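MSM0271 protein (Mycobacterium smegmatis, PDB 5SUH) forms the double-ringed trimeric tiles of the RMM microcompartment shell in mycobacteria and probably helps control what passes through that shell. Local coordinates at residues V35-E40 with A179-V184; E40-Q45 with A185-E190; Y59-G64 with V105-S110; L172-T177 with V221-I226; P194-V199 with L210-S215. One frame throughout, in Å; residues are numbered along the deposited sequence.

Contact 1: residues V35-E40 with A179-V184; sequences VYLLVE and ALFAAV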
# COMPACT_ATOMS: atom_id res chain seq x y z
N VAL A 35 12.00 8.17 -26.24
CA VAL A 35 13.29 8.49 -25.63
C VAL A 35 14.29 7.35 -25.88
O VAL A 35 13.94 6.18 -25.70
CB VAL A 35 13.17 8.71 -24.11
CG1 VAL A 35 14.54 9.01 -23.51
CG2 VAL A 35 12.22 9.81 -23.80
N TYR A 36 15.51 7.68 -26.32
CA TYR A 36 16.60 6.69 -26.47
C TYR A 36 17.93 7.34 -26.08
O TYR A 36 18.46 8.16 -26.84
CB TYR A 36 16.68 6.16 -27.92
CG TYR A 36 17.85 5.21 -28.20
CD1 TYR A 36 19.09 5.69 -28.63
CD2 TYR A 36 17.70 3.84 -28.04
CE1 TYR A 36 20.16 4.82 -28.86
CE2 TYR A 36 18.76 2.96 -28.27
CZ TYR A 36 19.98 3.45 -28.68
OH TYR A 36 20.99 2.56 -28.91
N LEU A 37 18.49 6.95 -24.95
CA LEU A 37 19.67 7.64 -24.44
C LEU A 37 20.67 6.81 -23.66
O LEU A 37 20.30 6.07 -22.74
CB LEU A 37 19.25 8.80 -23.53
CG LEU A 37 19.48 10.21 -24.07
CD1 LEU A 37 19.48 11.19 -22.91
CD2 LEU A 37 20.76 10.33 -24.91
N LEU A 38 21.95 6.99 -24.01
CA LEU A 38 23.06 6.56 -23.17
C LEU A 38 23.38 7.56 -22.10
O LEU A 38 23.74 8.70 -22.37
CB LEU A 38 24.33 6.31 -23.97
CG LEU A 38 24.68 4.86 -24.23
CD1 LEU A 38 23.62 4.20 -25.05
CD2 LEU A 38 25.97 4.86 -25.00
N VAL A 39 23.24 7.11 -20.86
CA VAL A 39 23.63 7.85 -19.69
C VAL A 39 24.95 7.30 -19.17
O VAL A 39 24.99 6.24 -18.56
CB VAL A 39 22.57 7.76 -18.61
CG1 VAL A 39 23.00 8.52 -17.39
CG2 VAL A 39 21.21 8.26 -19.17
N GLU A 40 26.03 8.03 -19.41
CA GLU A 40 27.36 7.51 -19.16
C GLU A 40 27.87 7.95 -17.78
O GLU A 40 27.54 9.05 -17.30
CB GLU A 40 28.28 7.98 -20.31
CG GLU A 40 29.77 7.67 -20.20
CD GLU A 40 30.59 8.26 -21.37
OE1 GLU A 40 29.98 8.77 -22.34
OE2 GLU A 40 31.84 8.22 -21.32
N ALA A 179 8.91 12.22 -20.07
CA ALA A 179 9.29 12.09 -18.68
C ALA A 179 10.67 11.47 -18.45
O ALA A 179 11.34 11.81 -17.47
CB ALA A 179 8.22 11.27 -17.93
N LEU A 180 11.09 10.56 -19.32
CA LEU A 180 12.28 9.77 -19.00
C LEU A 180 13.55 10.63 -19.09
O LEU A 180 14.59 10.28 -18.50
CB LEU A 180 12.40 8.55 -19.90
CG LEU A 180 13.35 7.44 -19.42
CD1 LEU A 180 13.08 7.11 -17.96
CD2 LEU A 180 13.28 6.18 -20.25
N PHE A 181 13.45 11.81 -19.73
CA PHE A 181 14.61 12.71 -19.83
C PHE A 181 15.00 13.25 -18.46
O PHE A 181 16.09 13.82 -18.29
CB PHE A 181 14.33 13.88 -20.76
CG PHE A 181 14.48 13.55 -22.21
CD1 PHE A 181 15.65 12.99 -22.71
CD2 PHE A 181 13.42 13.77 -23.09
CE1 PHE A 181 15.78 12.70 -24.07
CE2 PHE A 181 13.54 13.47 -24.44
CZ PHE A 181 14.73 12.93 -24.93
N ALA A 182 14.12 13.08 -17.48
CA ALA A 182 14.41 13.50 -16.12
C ALA A 182 15.63 12.74 -15.59
O ALA A 182 16.35 13.22 -14.69
CB ALA A 182 13.21 13.29 -15.23
N ALA A 183 15.84 11.54 -16.13
CA ALA A 183 16.97 10.70 -15.75
C ALA A 183 18.30 11.37 -16.06
O ALA A 183 19.18 11.44 -15.20
CB ALA A 183 16.88 9.35 -16.45
N VAL A 184 18.46 11.85 -17.30
CA VAL A 184 19.73 12.43 -17.69
C VAL A 184 19.91 13.80 -17.00
O VAL A 184 21.03 14.15 -16.63
CB VAL A 184 19.89 12.56 -19.25
CG1 VAL A 184 18.95 13.62 -19.85
CG2 VAL A 184 21.32 12.90 -19.60
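Val35 and Leu37, on strand 32-39, pack against Phe181, Leu180 and Val184 of residues 180-184, leading into helix 182-192, so the contact joins the two circularly permuted BMC domains carried by this one chain. Val35 meets the Phe181 ring with both methyls. Its CG2 makes a CH-pi contact over the face, 4.2 Å from the ring centroid and 19° off the normal, while CG1 comes to 3.9 Å from Phe181 CE1. A valine suits this place, because beta branching fits an extended strand and spreads two methyls over a flat partner. Phe181 carries its CG beside the backbone N (chi1 -80°), and this brings the end of the ring nearer the strand than its first bond would suggest. Leu37 works at the rim instead: CD1 lies near the ring plane, 4.2 Å from Phe181 CE1, and also touches Val184 CB at 3.9 Å, the two side chains crossing at about a right angle. Further out, backbone bonds to Glu71 and Ile69 tie Val35 and Leu37 to strand 66-73, and Phe181 also packs on Pro137. The carboxylate of Glu71 links the strand to segment 179-184, its OE1 accepting the N-H of Leu180, whose CB rests 4.1 Å from Val35 CG2.

Contact 2: residues E40-Q45 with A185-E190; sequences EDLQRQ and AANEAE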
# COMPACT_ATOMS: atom_id res chain seq x y z
N GLU A 40 26.03 8.03 -19.41
CA GLU A 40 27.36 7.51 -19.16
C GLU A 40 27.87 7.95 -17.78
O GLU A 40 27.54 9.05 -17.30
CB GLU A 40 28.28 7.98 -20.31
CG GLU A 40 29.77 7.67 -20.20
CD GLU A 40 30.59 8.26 -21.37
OE1 GLU A 40 29.98 8.77 -22.34
OE2 GLU A 40 31.84 8.22 -21.32
N ASP A 41 28.58 7.05 -17.09
CA ASP A 41 29.16 7.30 -15.76
C ASP A 41 28.14 7.76 -14.68
O ASP A 41 28.07 8.96 -14.39
CB ASP A 41 30.31 8.32 -15.89
CG ASP A 41 31.09 8.49 -14.58
OD1 ASP A 41 31.24 7.49 -13.83
OD2 ASP A 41 31.53 9.62 -14.27
N LEU A 42 27.39 6.84 -14.07
CA LEU A 42 26.37 7.22 -13.05
C LEU A 42 26.94 7.84 -11.77
O LEU A 42 27.85 7.29 -11.15
CB LEU A 42 25.49 6.01 -12.68
CG LEU A 42 24.58 5.51 -13.80
CD1 LEU A 42 23.91 4.22 -13.40
CD2 LEU A 42 23.53 6.55 -14.18
N GLN A 43 26.39 8.99 -11.35
CA GLN A 43 26.81 9.61 -10.10
C GLN A 43 26.15 8.91 -8.88
O GLN A 43 25.09 8.31 -9.03
CB GLN A 43 26.51 11.12 -10.12
CG GLN A 43 27.08 11.85 -11.30
CD GLN A 43 28.60 11.74 -11.41
OE1 GLN A 43 29.34 12.30 -10.60
NE2 GLN A 43 29.07 11.00 -12.41
N ARG A 44 26.75 8.98 -7.70
CA ARG A 44 26.31 8.06 -6.63
C ARG A 44 24.92 8.33 -6.03
O ARG A 44 24.22 7.38 -5.70
CB ARG A 44 27.36 8.02 -5.52
CG ARG A 44 27.39 9.21 -4.62
CD ARG A 44 28.41 8.99 -3.52
NE ARG A 44 28.39 10.08 -2.55
CZ ARG A 44 29.22 10.18 -1.52
NH1 ARG A 44 30.16 9.25 -1.32
NH2 ARG A 44 29.11 11.21 -0.69
N GLN A 45 24.49 9.59 -5.94
CA GLN A 45 23.14 9.86 -5.44
C GLN A 45 22.09 9.39 -6.40
O GLN A 45 21.02 8.89 -6.01
CB GLN A 45 22.91 11.34 -5.21
CG GLN A 45 23.33 11.84 -3.91
CD GLN A 45 22.75 13.20 -3.65
OE1 GLN A 45 21.60 13.33 -3.23
NE2 GLN A 45 23.55 14.24 -3.90
N ALA A 185 18.81 14.54 -16.80
CA ALA A 185 18.89 15.84 -16.13
C ALA A 185 19.39 15.68 -14.68
O ALA A 185 20.27 16.43 -14.26
CB ALA A 185 17.54 16.57 -16.15
N ALA A 186 18.89 14.68 -13.96
CA ALA A 186 19.34 14.45 -12.57
C ALA A 186 20.82 14.08 -12.52
O ALA A 186 21.57 14.70 -11.76
CB ALA A 186 18.52 13.35 -11.88
N ASN A 187 21.24 13.12 -13.34
CA ASN A 187 22.63 12.67 -13.37
C ASN A 187 23.60 13.79 -13.81
O ASN A 187 24.70 13.91 -13.24
CB ASN A 187 22.80 11.46 -14.30
CG ASN A 187 24.15 10.74 -14.09
OD1 ASN A 187 24.41 10.14 -13.02
ND2 ASN A 187 25.01 10.81 -15.09
N GLU A 188 23.20 14.64 -14.77
CA GLU A 188 24.08 15.72 -15.19
C GLU A 188 24.24 16.77 -14.06
O GLU A 188 25.37 17.26 -13.80
CB GLU A 188 23.55 16.38 -16.47
CG GLU A 188 23.84 15.56 -17.72
CD GLU A 188 25.32 15.18 -17.84
OE1 GLU A 188 26.20 16.07 -17.77
OE2 GLU A 188 25.61 13.97 -17.99
N ALA A 189 23.14 17.09 -13.37
CA ALA A 189 23.20 18.04 -12.25
C ALA A 189 24.16 17.56 -11.15
O ALA A 189 24.96 18.34 -10.65
CB ALA A 189 21.80 18.28 -11.66
N GLU A 190 24.11 16.29 -10.80
CA GLU A 190 24.97 15.84 -9.71
C GLU A 190 26.46 15.88 -10.12
O GLU A 190 27.34 16.11 -9.28
CB GLU A 190 24.57 14.44 -9.24
CG GLU A 190 25.39 14.00 -8.05
CD GLU A 190 25.09 12.58 -7.60
OE1 GLU A 190 24.21 11.92 -8.21
OE2 GLU A 190 25.72 12.15 -6.60
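Asn187 OD1 accepts the backbone N-H of Gln43 at 2.8 Å, in an almost straight bond (176° at the hydrogen) that approaches in the plane of the side-chain carbonyl. The buried Asn187 suits this place: its short, uncharged side chain carries a carbonyl oxygen just far enough from the helix to meet Gln43 N. Its CG is trans to the backbone N (chi1 -165°), which carries the amide across to residues 41-43. One turn later along helix 182-192, Glu190 extends straight from its backbone and places OE2 2.9 Å from Gln45 N, using the syn lone pair. Here the second BMC domain meets the first at a helix N-terminus: Gln43 holds the N-cap position of helix 44-49, and the carboxylate gathers early N-H groups of that helix, OE1 taking the one of Phe46. An acid probably gains from the positive end of the helix dipole. Gln43 folds back at chi2, its NE2 donating to Asp41 O at 3.0 Å from above the carbonyl plane, while its CB lies against the carboxylate of Glu190 and CG near Asn187 OD1. Gln45 sends its NE2 to Leu196 O, and Tyr62 of a second subunit packs against Arg44 and Gln45.

Contact 3: residues Y59-G64 with V105-S110; sequences YPPYEG and VLEIHS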
# COMPACT_ATOMS: atom_id res chain seq x y z
N TYR A 59 17.38 -5.01 -10.72
CA TYR A 59 18.71 -4.83 -10.12
C TYR A 59 19.04 -3.35 -9.91
O TYR A 59 18.66 -2.49 -10.71
CB TYR A 59 19.81 -5.46 -10.98
CG TYR A 59 19.66 -6.95 -11.14
CD1 TYR A 59 20.16 -7.82 -10.18
CD2 TYR A 59 18.99 -7.48 -12.23
CE1 TYR A 59 20.01 -9.20 -10.34
CE2 TYR A 59 18.83 -8.84 -12.39
CZ TYR A 59 19.34 -9.69 -11.45
OH TYR A 59 19.15 -11.03 -11.63
N PRO A 60 19.68 -3.03 -8.79
CA PRO A 60 20.15 -1.67 -8.57
C PRO A 60 21.49 -1.38 -9.27
O PRO A 60 22.43 -2.19 -9.21
CB PRO A 60 20.26 -1.60 -7.04
CG PRO A 60 20.49 -3.01 -6.62
CD PRO A 60 19.73 -3.85 -7.57
N PRO A 61 21.57 -0.25 -9.99
CA PRO A 61 22.85 0.15 -10.59
C PRO A 61 23.79 0.68 -9.50
O PRO A 61 23.33 0.95 -8.40
CB PRO A 61 22.44 1.25 -11.59
CG PRO A 61 21.18 1.81 -11.02
CD PRO A 61 20.47 0.65 -10.37
N TYR A 62 25.08 0.79 -9.80
CA TYR A 62 26.07 1.31 -8.84
C TYR A 62 26.86 2.48 -9.45
O TYR A 62 26.88 2.67 -10.67
CB TYR A 62 27.03 0.21 -8.37
CG TYR A 62 26.30 -0.94 -7.72
CD1 TYR A 62 25.53 -0.75 -6.59
CD2 TYR A 62 26.35 -2.22 -8.26
CE1 TYR A 62 24.84 -1.77 -6.01
CE2 TYR A 62 25.67 -3.26 -7.69
CZ TYR A 62 24.91 -3.04 -6.56
OH TYR A 62 24.22 -4.07 -5.98
N GLU A 63 27.48 3.27 -8.59
CA GLU A 63 28.27 4.42 -9.02
C GLU A 63 29.36 3.99 -10.01
O GLU A 63 30.04 2.99 -9.81
CB GLU A 63 28.90 5.09 -7.80
CG GLU A 63 29.90 6.18 -8.09
CD GLU A 63 30.59 6.69 -6.82
OE1 GLU A 63 30.45 6.06 -5.75
OE2 GLU A 63 31.28 7.73 -6.90
N GLY A 64 29.48 4.73 -11.11
CA GLY A 64 30.52 4.47 -12.08
C GLY A 64 30.14 3.58 -13.23
O GLY A 64 30.89 3.47 -14.18
N VAL A 105 8.56 1.76 -20.39
CA VAL A 105 9.86 2.24 -19.90
C VAL A 105 10.83 1.10 -19.60
O VAL A 105 10.44 0.06 -19.03
CB VAL A 105 9.66 3.13 -18.63
CG1 VAL A 105 10.99 3.57 -18.03
CG2 VAL A 105 8.80 4.34 -18.96
N LEU A 106 12.10 1.28 -19.96
CA LEU A 106 13.14 0.29 -19.64
C LEU A 106 14.44 0.99 -19.23
O LEU A 106 14.82 2.01 -19.82
CB LEU A 106 13.42 -0.64 -20.83
CG LEU A 106 14.70 -1.48 -20.78
CD1 LEU A 106 14.57 -2.66 -19.80
CD2 LEU A 106 15.13 -1.95 -22.17
N GLU A 107 15.11 0.46 -18.22
CA GLU A 107 16.49 0.85 -17.93
C GLU A 107 17.34 -0.41 -17.91
O GLU A 107 16.99 -1.40 -17.26
CB GLU A 107 16.59 1.61 -16.59
CG GLU A 107 17.98 2.13 -16.24
CD GLU A 107 18.81 1.14 -15.43
OE1 GLU A 107 18.37 0.00 -15.21
OE2 GLU A 107 19.93 1.49 -15.02
N ILE A 108 18.45 -0.42 -18.64
CA ILE A 108 19.42 -1.51 -18.51
C ILE A 108 20.77 -0.86 -18.22
O ILE A 108 21.00 0.30 -18.58
CB ILE A 108 19.48 -2.43 -19.78
CG1 ILE A 108 19.91 -1.66 -21.03
CG2 ILE A 108 18.14 -3.12 -20.03
CD1 ILE A 108 20.10 -2.53 -22.24
N HIS A 109 21.64 -1.58 -17.52
CA HIS A 109 22.94 -1.03 -17.12
C HIS A 109 24.01 -2.11 -17.07
O HIS A 109 23.70 -3.31 -17.05
CB HIS A 109 22.84 -0.30 -15.78
CG HIS A 109 22.36 -1.18 -14.67
ND1 HIS A 109 21.06 -1.14 -14.20
CD2 HIS A 109 22.99 -2.14 -13.95
CE1 HIS A 109 20.92 -2.03 -13.24
NE2 HIS A 109 22.07 -2.65 -13.07
N SER A 110 25.26 -1.67 -17.08
CA SER A 110 26.43 -2.55 -16.98
C SER A 110 27.67 -1.78 -16.57
O SER A 110 27.74 -0.56 -16.73
CB SER A 110 26.70 -3.24 -18.32
OG SER A 110 27.90 -4.01 -18.27
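The loop that leads from helix 44-49 into strand 66-73 crosses the end of strand 104-110 here, inside the first BMC domain, and lays Pro61 on the ring of His109. Pro61 CB stands over the ring centre, 3.8 Å from the centroid and 11° off the normal, in a CH-pi contact. Proline suits such a place: its compact ring offers C-H groups to the aromatic face and stiffens the loop that carries it. At another side of the imidazole, near its plane, Tyr59 O lies 3.4 Å from CE1, so loop backbone meets the ring edge while the proline takes a face. With CG set between the backbone N and the carbonyl carbon (chi1 58°), His109 turns ND1 back along its own strand. There the carboxylate of Glu107, two residues earlier on the same side of the strand, receives the N-H with both oxygens, OE1 at 3.1 Å and OE2 at 3.0 Å from ND1. Each oxygen uses its syn lone pair, and the arrangement fixes the rotation of the imidazole. Tyr59 packs on Met164 of a second subunit and Gln151 of a third, which puts this loop at a meeting of subunits. Pro61 also packs on Leu42. Glu107 and His109 lie beside Ile96 and Gln93 of strand 93-99, while Ile108 between them packs on Ala85 of helix 78-88 and Ala119 of helix 113-127.

Contact 4: residues L172-T177 with V221-I226; sequences LVYEMT and VARDHI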
# COMPACT_ATOMS: atom_id res chain seq x y z
N LEU A 172 15.40 23.72 -6.34
CA LEU A 172 15.18 23.79 -7.79
C LEU A 172 14.15 22.77 -8.24
O LEU A 172 14.28 21.57 -7.93
CB LEU A 172 16.48 23.56 -8.54
CG LEU A 172 16.37 23.19 -10.02
CD1 LEU A 172 15.82 24.35 -10.87
CD2 LEU A 172 17.72 22.74 -10.53
N VAL A 173 13.14 23.22 -8.97
CA VAL A 173 12.19 22.27 -9.57
C VAL A 173 12.32 22.41 -11.08
O VAL A 173 12.49 23.53 -11.59
CB VAL A 173 10.70 22.48 -9.11
CG1 VAL A 173 10.49 22.05 -7.65
CG2 VAL A 173 10.25 23.92 -9.32
N TYR A 174 12.27 21.28 -11.78
CA TYR A 174 12.44 21.26 -13.24
C TYR A 174 11.51 20.22 -13.86
O TYR A 174 11.55 19.02 -13.52
CB TYR A 174 13.88 20.94 -13.60
CG TYR A 174 14.40 21.62 -14.84
CD1 TYR A 174 15.47 22.51 -14.76
CD2 TYR A 174 13.85 21.35 -16.10
CE1 TYR A 174 15.97 23.13 -15.91
CE2 TYR A 174 14.34 21.97 -17.24
CZ TYR A 174 15.41 22.86 -17.13
OH TYR A 174 15.92 23.50 -18.25
N GLU A 175 10.67 20.67 -14.78
CA GLU A 175 9.70 19.79 -15.40
C GLU A 175 9.89 19.74 -16.92
O GLU A 175 10.02 20.79 -17.56
CB GLU A 175 8.27 20.23 -15.03
CG GLU A 175 7.20 19.22 -15.46
CD GLU A 175 5.79 19.55 -14.97
OE1 GLU A 175 5.54 20.70 -14.52
OE2 GLU A 175 4.94 18.65 -15.01
N MET A 176 9.82 18.54 -17.48
CA MET A 176 10.06 18.30 -18.92
C MET A 176 9.19 17.17 -19.47
O MET A 176 8.60 16.38 -18.69
CB MET A 176 11.52 17.94 -19.15
CG MET A 176 11.86 16.63 -18.40
SD MET A 176 13.49 16.64 -17.71
CE MET A 176 13.27 17.74 -16.32
N THR A 177 9.15 17.05 -20.79
CA THR A 177 8.49 15.91 -21.41
C THR A 177 9.16 15.57 -22.77
O THR A 177 9.59 16.47 -23.49
CB THR A 177 6.96 16.13 -21.56
OG1 THR A 177 6.37 14.89 -21.94
CG2 THR A 177 6.58 17.22 -22.60
N VAL A 221 23.80 26.58 -10.59
CA VAL A 221 24.76 25.92 -11.47
C VAL A 221 24.14 24.69 -12.14
O VAL A 221 24.37 24.44 -13.33
CB VAL A 221 26.03 25.54 -10.70
CG1 VAL A 221 26.95 24.61 -11.51
CG2 VAL A 221 26.77 26.80 -10.33
N ALA A 222 23.35 23.94 -11.38
CA ALA A 222 22.70 22.74 -11.92
C ALA A 222 21.64 23.12 -12.95
O ALA A 222 21.62 22.55 -14.05
CB ALA A 222 22.10 21.92 -10.84
N ARG A 223 20.80 24.11 -12.64
CA ARG A 223 19.76 24.49 -13.60
C ARG A 223 20.34 24.94 -14.96
O ARG A 223 19.84 24.53 -16.02
CB ARG A 223 18.88 25.60 -13.05
CG ARG A 223 17.82 26.03 -14.08
CD ARG A 223 17.34 27.42 -13.85
NE ARG A 223 18.48 28.33 -14.00
CZ ARG A 223 18.50 29.59 -13.58
NH1 ARG A 223 19.59 30.32 -13.75
NH2 ARG A 223 17.44 30.13 -12.95
N ASP A 224 21.37 25.79 -14.92
CA ASP A 224 22.03 26.28 -16.16
C ASP A 224 22.58 25.12 -17.00
O ASP A 224 22.46 25.10 -18.23
CB ASP A 224 23.16 27.27 -15.85
CG ASP A 224 22.65 28.61 -15.32
OD1 ASP A 224 21.46 28.94 -15.59
OD2 ASP A 224 23.44 29.35 -14.64
N HIS A 225 23.22 24.17 -16.33
CA HIS A 225 23.77 23.03 -17.04
C HIS A 225 22.66 22.16 -17.65
O HIS A 225 22.74 21.74 -18.81
CB HIS A 225 24.65 22.23 -16.10
CG HIS A 225 25.27 21.02 -16.71
ND1 HIS A 225 26.10 21.08 -17.81
CD2 HIS A 225 25.26 19.72 -16.33
CE1 HIS A 225 26.54 19.87 -18.10
NE2 HIS A 225 26.03 19.02 -17.21
N ILE A 226 21.61 21.91 -16.86
CA ILE A 226 20.52 21.08 -17.36
C ILE A 226 19.91 21.66 -18.65
O ILE A 226 19.64 20.93 -19.60
CB ILE A 226 19.41 20.93 -16.31
CG1 ILE A 226 19.87 20.07 -15.15
CG2 ILE A 226 18.16 20.27 -16.92
CD1 ILE A 226 18.81 20.04 -14.02
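With its first torsion at -69°, Ile226 places CG2 trans to the backbone N, and this methyl settles on the ring of Tyr174. It stands over the face, 3.9 Å from the centroid and offset toward the rim, in a CH-pi contact; its nearest ring atom is CE1, at 3.7 Å. Arg223 reaches the same ring differently. Its CG approaches near the ring plane, 3.9 Å from Tyr174 CE1, while CB meets the branched end of Leu172, 4.0 Å from CD1. Arginine suits this border because its methylenes can lie on apolar neighbours; the bend at chi3 (62°) turns the guanidinium back to Asp224, where NH1 and OD1 form a salt bridge of 3.0 Å. Beta-branched Ile226 puts CG2 on the ring while its other branch runs to Leu210, and the hydroxyl of the buried Tyr174 is hydrogen-bonded to Thr227 OG1. The strand and helix segments run nearly parallel, 17° between their directions and 9.7 Å between their axes. Helix 216-232 lies along one face of the second BMC sheet, over strand 170-177, with helix 182-192 beside it, where Ala185 and Ala189 touch Ile226 and Ala222, and strand 138-145 flanking Tyr174 through His142 and Val139.

Contact 5: residues P194-V199 with L210-S215; sequences PGLTVV and LYIGGS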
# COMPACT_ATOMS: atom_id res chain seq x y z
N PRO A 194 28.28 18.39 -7.04
CA PRO A 194 28.20 17.16 -6.21
C PRO A 194 27.70 17.33 -4.76
O PRO A 194 27.32 16.35 -4.13
CB PRO A 194 29.65 16.61 -6.26
CG PRO A 194 30.48 17.77 -6.62
CD PRO A 194 29.65 18.71 -7.45
N GLY A 195 27.71 18.55 -4.24
CA GLY A 195 27.17 18.82 -2.92
C GLY A 195 25.64 18.88 -2.83
O GLY A 195 25.09 18.99 -1.75
N LEU A 196 24.94 18.85 -3.97
CA LEU A 196 23.48 19.00 -3.96
C LEU A 196 22.79 17.77 -3.38
O LEU A 196 23.41 16.73 -3.13
CB LEU A 196 22.92 19.27 -5.37
CG LEU A 196 23.10 18.27 -6.52
CD1 LEU A 196 22.26 17.01 -6.44
CD2 LEU A 196 22.79 18.95 -7.82
N THR A 197 21.49 17.91 -3.16
CA THR A 197 20.67 16.85 -2.61
C THR A 197 19.58 16.48 -3.61
O THR A 197 18.76 17.31 -3.97
CB THR A 197 20.01 17.28 -1.31
OG1 THR A 197 21.00 17.74 -0.37
CG2 THR A 197 19.22 16.13 -0.74
N VAL A 198 19.57 15.24 -4.08
CA VAL A 198 18.51 14.77 -4.96
C VAL A 198 17.30 14.34 -4.13
O VAL A 198 17.32 13.29 -3.46
CB VAL A 198 19.01 13.64 -5.85
CG1 VAL A 198 17.93 13.19 -6.81
CG2 VAL A 198 20.25 14.12 -6.60
N VAL A 199 16.26 15.17 -4.14
CA VAL A 199 15.11 14.98 -3.26
C VAL A 199 14.11 14.01 -3.86
O VAL A 199 13.54 13.17 -3.17
CB VAL A 199 14.42 16.33 -2.94
CG1 VAL A 199 13.18 16.12 -2.11
CG2 VAL A 199 15.38 17.26 -2.22
N LEU A 210 11.87 16.95 -11.49
CA LEU A 210 13.12 16.89 -10.76
C LEU A 210 13.07 17.86 -9.56
O LEU A 210 12.71 19.03 -9.72
CB LEU A 210 14.28 17.24 -11.71
CG LEU A 210 15.72 17.19 -11.17
CD1 LEU A 210 15.97 15.85 -10.48
CD2 LEU A 210 16.74 17.43 -12.28
N TYR A 211 13.40 17.36 -8.37
CA TYR A 211 13.49 18.17 -7.14
C TYR A 211 14.92 18.10 -6.59
O TYR A 211 15.39 17.03 -6.18
CB TYR A 211 12.53 17.68 -6.05
CG TYR A 211 11.05 17.91 -6.25
CD1 TYR A 211 10.31 17.10 -7.13
CD2 TYR A 211 10.36 18.82 -5.47
CE1 TYR A 211 8.93 17.27 -7.27
CE2 TYR A 211 8.99 18.99 -5.59
CZ TYR A 211 8.28 18.22 -6.50
OH TYR A 211 6.92 18.40 -6.62
N ILE A 212 15.58 19.25 -6.53
CA ILE A 212 16.98 19.36 -6.09
C ILE A 212 17.17 20.45 -5.03
O ILE A 212 16.66 21.57 -5.16
CB ILE A 212 17.90 19.62 -7.33
CG1 ILE A 212 18.11 18.31 -8.09
CG2 ILE A 212 19.24 20.17 -6.93
CD1 ILE A 212 18.93 18.50 -9.33
N GLY A 213 17.88 20.12 -3.96
CA GLY A 213 18.14 21.04 -2.87
C GLY A 213 19.62 21.35 -2.72
O GLY A 213 20.47 20.54 -3.09
N GLY A 214 19.94 22.55 -2.23
CA GLY A 214 21.33 22.94 -2.01
C GLY A 214 21.45 24.42 -1.71
O GLY A 214 20.42 25.09 -1.47
N SER A 215 22.67 24.95 -1.80
CA SER A 215 22.85 26.41 -1.67
C SER A 215 22.34 27.04 -2.96
O SER A 215 22.29 26.37 -4.01
CB SER A 215 24.31 26.76 -1.46
OG SER A 215 25.05 26.55 -2.66
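Thr197 and Gly213 face each other as an antiparallel hydrogen-bonded pair and satisfy one another's backbone. Thr197 N donates to Gly213 O at 2.8 Å, and Gly213 N returns the bond to Thr197 O at 2.9 Å, nearly straight at 171°. Thr197 O gains a second, weaker partner in the CA-H of Ile212, with 3.4 Å from CA to O. One step on, Val198 and Ile212 form a non-hydrogen-bonded pair, and then Val199 N donates to Tyr211 O at 2.9 Å. The amide of Val198 instead turns outward from the hairpin and meets Gln45 OE1, a side chain of the first BMC domain. Across the strand, the remaining edge of residues 210-214 is served by strand 170-177, where Leu210 and Ile212 bond with Tyr174 and Leu172.

Residue types follow the two faces of the sheet. Val198 and Ile212 share one, and Leu196 adds its CD2 at 3.9 Å from Ile212 CG2; these branched chains suit a face that meets a helix. Thr197 points to the other face, on the side of Gly213, which has no side chain there. Gly214 follows with phi 169°, a backbone setting that glycine adopts with ease. Val199 CB packs on Tyr211 CB at 3.9 Å, while the Tyr211 hydroxyl is satisfied by Glu79 OE2 of a fourth subunit. This hairpin closes the second BMC sheet, with strand 197-202 outermost within the chain and the Ile212 face resting on Ala189 of helix 182-192 and Val219 of helix 216-232.

In the fold
Contacts 1 and 2 tie the two BMC domains together. Both use helix 182-192, their centres are 11 Å apart, and their segments alternate along the chain with a shared Glu40. Contact 3 lies within the first domain, nested inside the loops closed by contacts 1 and 2. Contacts 4 and 5 belong to the second sheet, where strands 170-177 and 208-214 are neighbours, and contact 5 is nested inside contact 4. Contacts 3 and 4 lie about 22 Å apart between centres, on opposite sides of the chain's centre. Helix 182-192 sits between two similar four-stranded sheets, consistent with a tandem subunit in which three chains would make a pseudo-hexagonal tile.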